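Long-range contacts in acinetobacter secreted protease CpaA (Acinetobacter nosocomialis M2, PDB 6O38), which probably cleaves glycoproteins as a zinc metalloprotease exported by type II secretion, and is bound by its chaperone CpaB: residues A[177-181]-A[519-523]; A[184-188]-A[543-547]; A[356-360]-A[371-375]. All coordinates share one frame; numbering follows the deposited sequence.

Contact 1 of 3, residues A[177-181]-A[519-523]; sequences YYSAL and AHPLG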
loop_
_atom_site.group_PDB
_atom_site.type_symbol
_atom_site.label_atom_id
_atom_site.label_comp_id
_atom_site.label_asym_id
_atom_site.label_seq_id
_atom_site.Cartn_x
_atom_site.Cartn_y
_atom_site.Cartn_z
ATOM N N TYR A 177 16.457 10.984 -7.701
ATOM C CA TYR A 177 16.037 12.253 -8.281
ATOM C C TYR A 177 14.835 12.045 -9.193
ATOM O O TYR A 177 14.857 11.180 -10.075
ATOM C CB TYR A 177 17.188 12.894 -9.056
ATOM C CG TYR A 177 16.891 14.291 -9.552
ATOM C CD1 TYR A 177 16.978 15.383 -8.698
ATOM C CD2 TYR A 177 16.527 14.518 -10.873
ATOM C CE1 TYR A 177 16.709 16.663 -9.146
ATOM C CE2 TYR A 177 16.256 15.794 -11.330
ATOM C CZ TYR A 177 16.348 16.863 -10.462
ATOM O OH TYR A 177 16.080 18.135 -10.911
ATOM N N TYR A 178 13.790 12.839 -8.974
ATOM C CA TYR A 178 12.584 12.820 -9.795
ATOM C C TYR A 178 12.535 14.118 -10.591
ATOM O O TYR A 178 12.325 15.194 -10.020
ATOM C CB TYR A 178 11.334 12.660 -8.932
ATOM C CG TYR A 178 11.128 11.268 -8.377
ATOM C CD1 TYR A 178 11.964 10.761 -7.390
ATOM C CD2 TYR A 178 10.088 10.467 -8.830
ATOM C CE1 TYR A 178 11.776 9.492 -6.877
ATOM C CE2 TYR A 178 9.893 9.196 -8.323
ATOM C CZ TYR A 178 10.739 8.714 -7.346
ATOM O OH TYR A 178 10.548 7.450 -6.836
ATOM N N SER A 179 12.727 14.018 -11.909
ATOM C CA SER A 179 12.698 15.213 -12.746
ATOM C C SER A 179 11.297 15.808 -12.827
ATOM O O SER A 179 11.151 17.010 -13.080
ATOM C CB SER A 179 13.223 14.893 -14.146
ATOM O OG SER A 179 12.609 13.730 -14.669
ATOM N N ALA A 180 10.261 14.990 -12.625
ATOM C CA ALA A 180 8.902 15.520 -12.566
ATOM C C ALA A 180 8.720 16.456 -11.378
ATOM O O ALA A 180 7.873 17.355 -11.420
ATOM C CB ALA A 180 7.892 14.375 -12.504
ATOM N N LEU A 181 9.501 16.259 -10.314
ATOM C CA LEU A 181 9.472 17.133 -9.151
ATOM C C LEU A 181 10.668 18.066 -9.063
ATOM O O LEU A 181 10.613 19.040 -8.306
ATOM C CB LEU A 181 9.411 16.304 -7.859
ATOM C CG LEU A 181 8.156 15.472 -7.593
ATOM C CD1 LEU A 181 8.341 14.629 -6.341
ATOM C CD2 LEU A 181 6.940 16.371 -7.458
ATOM N N ALA A 519 -3.317 14.459 -7.865
ATOM C CA ALA A 519 -2.344 13.825 -8.745
ATOM C C ALA A 519 -0.938 14.213 -8.308
ATOM O O ALA A 519 -0.664 15.391 -8.056
ATOM C CB ALA A 519 -2.578 14.229 -10.202
ATOM N N HIS A 520 -0.048 13.219 -8.223
ATOM C CA HIS A 520 1.311 13.461 -7.760
ATOM C C HIS A 520 2.202 12.329 -8.238
ATOM O O HIS A 520 1.757 11.172 -8.244
ATOM C CB HIS A 520 1.363 13.567 -6.232
ATOM C CG HIS A 520 2.644 14.137 -5.707
ATOM N ND1 HIS A 520 3.765 13.367 -5.478
ATOM C CD2 HIS A 520 2.984 15.403 -5.366
ATOM C CE1 HIS A 520 4.738 14.133 -5.020
ATOM N NE2 HIS A 520 4.290 15.373 -4.943
ATOM N N PRO A 521 3.441 12.612 -8.650
ATOM C CA PRO A 521 4.318 11.533 -9.138
ATOM C C PRO A 521 4.636 10.476 -8.095
ATOM O O PRO A 521 4.990 9.351 -8.468
ATOM C CB PRO A 521 5.584 12.283 -9.576
ATOM C CG PRO A 521 5.124 13.681 -9.844
ATOM C CD PRO A 521 4.045 13.942 -8.835
ATOM N N LEU A 522 4.528 10.794 -6.806
ATOM C CA LEU A 522 4.830 9.851 -5.737
ATOM C C LEU A 522 3.591 9.129 -5.222
ATOM O O LEU A 522 3.670 8.434 -4.204
ATOM C CB LEU A 522 5.530 10.569 -4.582
ATOM C CG LEU A 522 6.887 11.204 -4.891
ATOM C CD1 LEU A 522 7.423 11.928 -3.667
ATOM C CD2 LEU A 522 7.878 10.157 -5.378
ATOM N N GLY A 523 2.456 9.276 -5.899
ATOM C CA GLY A 523 1.227 8.640 -5.468
ATOM C C GLY A 523 0.020 9.534 -5.652
ATOM O O GLY A 523 0.014 10.684 -5.202
#
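L522 is the residue to follow here, because it reaches both Y178 and L181. Its CB touches Y545 CD2, and CG turns away from its own carbonyl carbon (chi1 -62°), so that the fork opens toward segment 177-181. From there CG comes within 4.0 Å of L181 CD1, and the first branch, L522 CD1, meets that same L181 CD1 at 3.9 Å. The second branch goes the other way: L522 CD2 sits over one face of the Y178 ring, 3.9 Å from its centroid and somewhat toward the rim, a CH-pi contact. The hydroxyl of this tyrosine is engaged by E187.

Beside this leucine, L181 lies across H520 at about a right angle, with L181 CD2 3.8 Å from H520 NE2. The same methyl reaches P521 CD, while P521 CG packs on A180 CB at 3.9 Å, nearer the surface.

The imidazole is held by its own turn: L522 N donates to H520 ND1 over 3.0 Å, and G523 N bonds to H520 O. Residues 520-523 form a type I beta turn whose last position is G523; its backbone angles would press a CB against the carbonyl O of L522. That turn belongs to the long loop after zinc-binding helix 496-504, and it docks on the turn linking strands 172-178 and 183-195, a beta hairpin of a StcE-type beta-sandwich domain.

Contact 2 of 3, residues A[184-188]-A[543-547]; sequences WVPEY and PKYGV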
loop_
_atom_site.group_PDB
_atom_site.type_symbol
_atom_site.label_atom_id
_atom_site.label_comp_id
_atom_site.label_asym_id
_atom_site.label_seq_id
_atom_site.Cartn_x
_atom_site.Cartn_y
_atom_site.Cartn_z
ATOM N N TRP A 184 15.314 15.706 -5.070
ATOM C CA TRP A 184 15.830 14.434 -4.582
ATOM C C TRP A 184 14.873 13.888 -3.531
ATOM O O TRP A 184 14.578 14.566 -2.542
ATOM C CB TRP A 184 17.233 14.609 -4.003
ATOM C CG TRP A 184 18.275 14.923 -5.030
ATOM C CD1 TRP A 184 18.676 16.161 -5.440
ATOM C CD2 TRP A 184 19.058 13.981 -5.773
ATOM N NE1 TRP A 184 19.657 16.048 -6.395
ATOM C CE2 TRP A 184 19.909 14.720 -6.618
ATOM C CE3 TRP A 184 19.118 12.584 -5.808
ATOM C CZ2 TRP A 184 20.811 14.110 -7.487
ATOM C CZ3 TRP A 184 20.015 11.980 -6.672
ATOM C CH2 TRP A 184 20.849 12.743 -7.499
ATOM N N VAL A 185 14.391 12.674 -3.742
ATOM C CA VAL A 185 13.376 12.056 -2.892
ATOM C C VAL A 185 14.039 10.950 -2.083
ATOM O O VAL A 185 14.718 10.096 -2.664
ATOM C CB VAL A 185 12.203 11.497 -3.718
ATOM C CG1 VAL A 185 11.241 10.738 -2.825
ATOM C CG2 VAL A 185 11.484 12.624 -4.443
ATOM N N PRO A 186 13.879 10.928 -0.759
ATOM C CA PRO A 186 14.484 9.856 0.041
ATOM C C PRO A 186 13.814 8.518 -0.241
ATOM O O PRO A 186 12.588 8.398 -0.187
ATOM C CB PRO A 186 14.252 10.308 1.490
ATOM C CG PRO A 186 13.819 11.742 1.410
ATOM C CD PRO A 186 13.186 11.926 0.071
ATOM N N GLU A 187 14.631 7.511 -0.547
ATOM C CA GLU A 187 14.147 6.160 -0.788
ATOM C C GLU A 187 14.489 5.185 0.326
ATOM O O GLU A 187 13.748 4.223 0.535
ATOM C CB GLU A 187 14.703 5.617 -2.112
ATOM C CG GLU A 187 14.169 6.320 -3.355
ATOM C CD GLU A 187 12.697 6.039 -3.615
ATOM O OE1 GLU A 187 12.113 6.703 -4.497
ATOM O OE2 GLU A 187 12.120 5.159 -2.940
ATOM N N TYR A 188 15.589 5.409 1.041
ATOM C CA TYR A 188 15.928 4.604 2.208
ATOM C C TYR A 188 16.705 5.466 3.189
ATOM O O TYR A 188 17.672 6.130 2.803
ATOM C CB TYR A 188 16.745 3.367 1.823
ATOM C CG TYR A 188 17.220 2.571 3.019
ATOM C CD1 TYR A 188 16.366 1.696 3.679
ATOM C CD2 TYR A 188 18.519 2.700 3.493
ATOM C CE1 TYR A 188 16.794 0.970 4.775
ATOM C CE2 TYR A 188 18.956 1.979 4.589
ATOM C CZ TYR A 188 18.090 1.116 5.225
ATOM O OH TYR A 188 18.521 0.396 6.316
ATOM N N PRO A 543 1.960 7.526 2.813
ATOM C CA PRO A 543 2.591 6.726 3.880
ATOM C C PRO A 543 4.106 6.662 3.788
ATOM O O PRO A 543 4.787 6.735 4.820
ATOM C CB PRO A 543 1.951 5.344 3.692
ATOM C CG PRO A 543 0.638 5.627 3.035
ATOM C CD PRO A 543 0.908 6.775 2.106
ATOM N N LYS A 544 4.660 6.533 2.583
ATOM C CA LYS A 544 6.102 6.398 2.421
ATOM C C LYS A 544 6.821 7.742 2.356
ATOM O O LYS A 544 7.857 7.925 3.003
ATOM C CB LYS A 544 6.414 5.586 1.161
ATOM C CG LYS A 544 7.899 5.473 0.856
ATOM C CD LYS A 544 8.184 4.414 -0.193
ATOM C CE LYS A 544 9.678 4.153 -0.305
ATOM N NZ LYS A 544 10.338 4.107 1.029
ATOM N N TYR A 545 6.291 8.690 1.584
ATOM C CA TYR A 545 7.017 9.918 1.295
ATOM C C TYR A 545 6.539 11.120 2.098
ATOM O O TYR A 545 7.262 12.120 2.170
ATOM C CB TYR A 545 6.929 10.230 -0.202
ATOM C CG TYR A 545 7.463 9.101 -1.057
ATOM C CD1 TYR A 545 8.827 8.872 -1.162
ATOM C CD2 TYR A 545 6.602 8.256 -1.744
ATOM C CE1 TYR A 545 9.321 7.838 -1.934
ATOM C CE2 TYR A 545 7.086 7.220 -2.520
ATOM C CZ TYR A 545 8.447 7.016 -2.611
ATOM O OH TYR A 545 8.935 5.985 -3.383
ATOM N N GLY A 546 5.351 11.054 2.697
ATOM C CA GLY A 546 4.868 12.125 3.540
ATOM C C GLY A 546 4.185 13.265 2.820
ATOM O O GLY A 546 3.843 14.264 3.465
ATOM N N VAL A 547 3.982 13.158 1.506
ATOM C CA VAL A 547 3.306 14.213 0.762
ATOM C C VAL A 547 1.858 14.309 1.221
ATOM O O VAL A 547 1.142 13.302 1.294
ATOM C CB VAL A 547 3.397 13.947 -0.748
ATOM C CG1 VAL A 547 2.617 14.999 -1.523
ATOM C CG2 VAL A 547 4.850 13.916 -1.194
#
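P186 and Y545 have the nearest CA atoms, 7.6 Å apart; 543-547 is an irregular loop and meets strand 184-188 through side chains. The strand belongs to a StcE-type beta-sandwich domain and carries a classic beta bulge, E187 and Y188 both facing W174.

The Y545 ring does most of the touching. V185 CG1, anti to its backbone nitrogen (chi1 174°), packs on Y545 CD1 at 3.5 Å, while P186 O approaches the ring edge near its plane, 3.7 Å from Y545 CE1. One face of the ring is covered from within the loop, by K544 CG above its centre. At the far end, Y545 OH lies within weak hydrogen-bonding distance of both oxygens of the E187 carboxylate, OE2 at 3.3 Å, and the carboxylate stands almost perpendicular to the ring (82°); the single proton can serve only one oxygen well. The firmer partner of E187 OE1 is Y178 OH.

R235 and R233 hold the loop's backbone at P543 O and G546 O, and E146 of the chaperone CpaB packs on K544. The lysine chain runs out extended and bends only at its last torsion, bringing K544 NZ to a weak bond with E187 O at 3.4 Å.

Contact 3 of 3, residues A[356-360]-A[371-375]; sequences GENRR and DSYTI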
loop_
_atom_site.group_PDB
_atom_site.type_symbol
_atom_site.label_atom_id
_atom_site.label_comp_id
_atom_site.label_asym_id
_atom_site.label_seq_id
_atom_site.Cartn_x
_atom_site.Cartn_y
_atom_site.Cartn_z
ATOM N N GLY A 356 -23.163 -8.662 6.215
ATOM C CA GLY A 356 -22.400 -8.047 5.151
ATOM C C GLY A 356 -22.091 -6.580 5.349
ATOM O O GLY A 356 -21.521 -5.958 4.444
ATOM N N GLU A 357 -22.442 -6.007 6.495
ATOM C CA GLU A 357 -22.311 -4.579 6.734
ATOM C C GLU A 357 -21.017 -4.274 7.478
ATOM O O GLU A 357 -20.597 -5.033 8.357
ATOM C CB GLU A 357 -23.507 -4.051 7.532
ATOM C CG GLU A 357 -23.662 -2.539 7.493
ATOM C CD GLU A 357 -24.922 -2.061 8.193
ATOM O OE1 GLU A 357 -25.717 -2.917 8.640
ATOM O OE2 GLU A 357 -25.119 -0.832 8.296
ATOM N N ASN A 358 -20.395 -3.156 7.120
ATOM C CA ASN A 358 -19.258 -2.604 7.844
ATOM C C ASN A 358 -19.715 -1.350 8.574
ATOM O O ASN A 358 -20.390 -0.497 7.987
ATOM C CB ASN A 358 -18.103 -2.274 6.896
ATOM C CG ASN A 358 -17.400 -3.511 6.375
ATOM O OD1 ASN A 358 -16.337 -3.887 6.867
ATOM N ND2 ASN A 358 -17.989 -4.149 5.369
ATOM N N ARG A 359 -19.359 -1.241 9.852
ATOM C CA ARG A 359 -19.800 -0.114 10.660
ATOM C C ARG A 359 -18.643 0.394 11.502
ATOM O O ARG A 359 -17.979 -0.390 12.187
ATOM C CB ARG A 359 -20.973 -0.500 11.569
ATOM C CG ARG A 359 -22.246 -0.838 10.822
ATOM C CD ARG A 359 -23.038 0.415 10.512
ATOM N NE ARG A 359 -23.531 1.071 11.717
ATOM C CZ ARG A 359 -24.737 0.872 12.234
ATOM N NH1 ARG A 359 -25.581 0.029 11.656
ATOM N NH2 ARG A 359 -25.097 1.520 13.329
ATOM N N ARG A 360 -18.404 1.701 11.447
ATOM C CA ARG A 360 -17.342 2.338 12.209
ATOM C C ARG A 360 -17.941 3.339 13.186
ATOM O O ARG A 360 -18.880 4.068 12.849
ATOM C CB ARG A 360 -16.326 3.040 11.296
ATOM C CG ARG A 360 -15.161 3.672 12.054
ATOM C CD ARG A 360 -14.037 4.118 11.131
ATOM N NE ARG A 360 -14.379 5.322 10.381
ATOM C CZ ARG A 360 -14.716 5.329 9.096
ATOM N NH1 ARG A 360 -14.754 4.192 8.413
ATOM N NH2 ARG A 360 -15.014 6.471 8.493
ATOM N N ASP A 371 -19.786 6.908 12.785
ATOM C CA ASP A 371 -18.725 7.447 11.944
ATOM C C ASP A 371 -18.771 6.909 10.516
ATOM O O ASP A 371 -17.822 7.128 9.755
ATOM C CB ASP A 371 -17.353 7.159 12.571
ATOM C CG ASP A 371 -16.252 8.047 12.011
ATOM O OD1 ASP A 371 -16.432 9.283 11.991
ATOM O OD2 ASP A 371 -15.207 7.506 11.590
ATOM N N SER A 372 -19.842 6.219 10.128
ATOM C CA SER A 372 -19.958 5.719 8.766
ATOM C C SER A 372 -21.422 5.451 8.452
ATOM O O SER A 372 -22.211 5.120 9.341
ATOM C CB SER A 372 -19.133 4.445 8.557
ATOM O OG SER A 372 -19.638 3.373 9.334
ATOM N N TYR A 373 -21.771 5.606 7.178
ATOM C CA TYR A 373 -23.106 5.316 6.675
ATOM C C TYR A 373 -23.024 4.212 5.632
ATOM O O TYR A 373 -22.136 4.221 4.775
ATOM C CB TYR A 373 -23.757 6.566 6.075
ATOM C CG TYR A 373 -23.741 7.760 7.000
ATOM C CD1 TYR A 373 -24.687 7.894 8.009
ATOM C CD2 TYR A 373 -22.778 8.753 6.869
ATOM C CE1 TYR A 373 -24.677 8.983 8.860
ATOM C CE2 TYR A 373 -22.760 9.846 7.716
ATOM C CZ TYR A 373 -23.711 9.956 8.710
ATOM O OH TYR A 373 -23.698 11.042 9.555
ATOM N N THR A 374 -23.954 3.264 5.703
ATOM C CA THR A 374 -23.933 2.096 4.832
ATOM C C THR A 374 -24.700 2.398 3.551
ATOM O O THR A 374 -25.892 2.721 3.595
ATOM C CB THR A 374 -24.534 0.882 5.538
ATOM O OG1 THR A 374 -23.777 0.594 6.720
ATOM C CG2 THR A 374 -24.513 -0.331 4.621
ATOM N N ILE A 375 -24.020 2.284 2.416
ATOM C CA ILE A 375 -24.625 2.475 1.104
ATOM C C ILE A 375 -24.846 1.096 0.494
ATOM O O ILE A 375 -23.887 0.405 0.136
ATOM C CB ILE A 375 -23.751 3.355 0.200
ATOM C CG1 ILE A 375 -23.555 4.736 0.830
ATOM C CG2 ILE A 375 -24.371 3.480 -1.184
ATOM C CD1 ILE A 375 -22.656 5.652 0.030
HETATM O O HOH W 1 -21.449 1.814 7.777
HETATM O O HOH W 2 -21.746 3.483 11.593
#
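T374 and E357, the latter just ahead of strand 358-364, meet where this strand and the antiparallel 367-381 form a beta hairpin of a StcE-type beta-sandwich domain. T374 OG1 donates to E357 OE2 over 2.5 Å, meeting the carboxylate oxygen on its anti side. At the other end R360 and D371 pair twice. D371 N bonds to R360 O at 3.0 Å, and the side chains form a salt bridge, R360 NE to D371 OD2 at 2.6 Å, with the guanidinium and carboxylate planes turned 80° apart. Between these ends a side chain substitutes for backbone: S372 OG accepts R360 N at 3.0 Å.

A second shell fixes these groups. Y417 OH and A414 O take the terminal nitrogens of R360, which probably holds its guanidinium in place for D371. K354 N grips E357 OE1, while R359 bends back at chi2 and chi3 so that NH1 makes a weak salt bridge to E357 OE2; its firmer partner is T351, through NH2.

Two waters fill in where the strands stand apart. One donates to both N358 O and T374 OG1 and also bonds to S372 OG. The other links three groups: it accepts from R359 NE at 3.0 Å and donates to R360 O and, at 2.8 Å, to S372 O.

In the fold
From the N terminus, the chain passes an earlier beta-sandwich domain before strands 172-178 and 183-195, a hairpin that supplies the early halves of contacts 1 and 2. It then runs through further beta-sandwich domains to contact 3, which closes a short hairpin of its own and lies within the span of both larger loops. After zinc-binding helix 496-504, the long loop returns to the hairpin 172-195: 519-523 closes contact 1, then 543-547 closes contact 2, so the two cross. Their centres are 11 Å apart and they touch directly, whereas contact 3 lies about 35 Å from contact 1, centre to centre, where strand 367-381 meets helix 557-569.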